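Local coordinates for ferric-chelate reductase (NAD(P)H) (Archaeoglobus fulgidus, PDB 1I0R) that reduces chelated ferric iron to ferrous iron with NADH or NADPH as electron donor, using a bound flavin, and works as a homodimer, at the interface of chains A and B. Numbering follows the deposited sequence. Chains: chain A/B, Conserved hypothetical protein.

The interface of chains A and B. Residues chain A 40, 113, 133, 136; chain B 1, 5-6.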
loop_
_atom_site.group_PDB
_atom_site.type_symbol
_atom_site.label_atom_id
_atom_site.label_comp_id
_atom_site.label_asym_id
_atom_site.label_seq_id
_atom_site.Cartn_x
_atom_site.Cartn_y
_atom_site.Cartn_z
ATOM N N VAL A 40 8.563 -12.210 -7.572
ATOM C CA VAL A 40 7.991 -10.889 -7.344
ATOM C C VAL A 40 6.491 -10.949 -7.589
ATOM O O VAL A 40 6.046 -11.303 -8.679
ATOM C CB VAL A 40 8.625 -9.816 -8.273
ATOM C CG1 VAL A 40 7.871 -8.488 -8.103
ATOM C CG2 VAL A 40 10.089 -9.650 -7.938
ATOM N N ILE A 113 4.447 -1.899 -15.044
ATOM C CA ILE A 113 4.661 -3.277 -14.608
ATOM C C ILE A 113 3.528 -4.097 -15.176
ATOM O O ILE A 113 2.406 -3.615 -15.229
ATOM C CB ILE A 113 4.553 -3.369 -13.078
ATOM C CG1 ILE A 113 5.647 -2.544 -12.426
ATOM C CG2 ILE A 113 4.615 -4.853 -12.632
ATOM C CD1 ILE A 113 5.404 -2.290 -10.959
ATOM N N ALA A 133 4.837 -10.785 -11.286
ATOM C CA ALA A 133 5.338 -9.836 -12.304
ATOM C C ALA A 133 5.965 -10.575 -13.484
ATOM O O ALA A 133 6.727 -11.532 -13.291
ATOM C CB ALA A 133 6.369 -8.873 -11.675
ATOM N N ALA A 136 8.681 -5.359 -16.211
ATOM C CA ALA A 136 8.665 -4.080 -15.505
ATOM C C ALA A 136 9.709 -3.186 -16.180
ATOM O O ALA A 136 10.771 -3.664 -16.575
ATOM C CB ALA A 136 8.995 -4.282 -14.042
ATOM N N MET B 1 13.165 -7.462 -17.230
ATOM C CA MET B 1 12.380 -6.938 -16.081
ATOM C C MET B 1 13.280 -6.184 -15.119
ATOM O O MET B 1 14.096 -6.790 -14.417
ATOM C CB MET B 1 11.679 -8.086 -15.350
ATOM C CG MET B 1 10.788 -7.620 -14.216
ATOM S SD MET B 1 9.510 -8.801 -13.793
ATOM C CE MET B 1 10.320 -9.705 -12.483
ATOM N N ALA B 5 11.833 -0.671 -11.091
ATOM C CA ALA B 5 10.440 -0.276 -11.245
ATOM C C ALA B 5 9.670 -0.551 -9.956
ATOM O O ALA B 5 8.794 0.229 -9.569
ATOM C CB ALA B 5 9.799 -1.016 -12.425
ATOM N N PHE B 6 9.988 -1.647 -9.270
ATOM C CA PHE B 6 9.270 -1.951 -8.034
ATOM C C PHE B 6 9.556 -0.958 -6.899
ATOM O O PHE B 6 8.747 -0.789 -5.963
ATOM C CB PHE B 6 9.579 -3.406 -7.612
ATOM C CG PHE B 6 9.304 -4.406 -8.705
ATOM C CD1 PHE B 6 10.331 -5.155 -9.251
ATOM C CD2 PHE B 6 8.021 -4.539 -9.252
ATOM C CE1 PHE B 6 10.107 -6.024 -10.327
ATOM C CE2 PHE B 6 7.785 -5.406 -10.337
ATOM C CZ PHE B 6 8.835 -6.147 -10.875
#
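B:Phe6 pushes its ring, rim first, into an apolar pocket of chain A walled by A:Val40, A:Ile113, A:Ala133 and A:Ala136. It rides on the 3-10 helix 3-8 near the N-terminus of chain B, which packs against strands 111-122 and 126-138 of its partner as one element of the two-fold homodimer interface.

One contact is of the CH-pi kind: methyl CG1 of A:Val40 lies over a face of the ring, 3.8 Å from its centroid and offset toward the rim. That methyl is anti to the backbone N (chi1 173°), which points it at the ring; a beta-branched valine offers a compact, rigid cap.

A:Ile113 reaches the ring's flank with the end of its longer branch, CD1 to CD2 of B:Phe6, while its CG2 methyl lies near CE2. CB of A:Ala136 lies against the opposite face, 3.7 Å from CZ of B:Phe6, and CB of A:Ala133 meets the ring tip, 3.8 Å from CZ; such short methyls let the ring fit closely. An alanine in place of B:Phe6 would probably leave the A:Val40 methyl without its aromatic face and open a gap between it and A:Ala136.

Beside the ring, small B:Ala5 lets the helix come close, its CB 3.7 Å from CB of A:Ala136. Flexible, unbranched B:Met1 runs along strand 126-138, bends at chi3 (93°) and sets its thioether SD 3.8 Å from CB of A:Ala133.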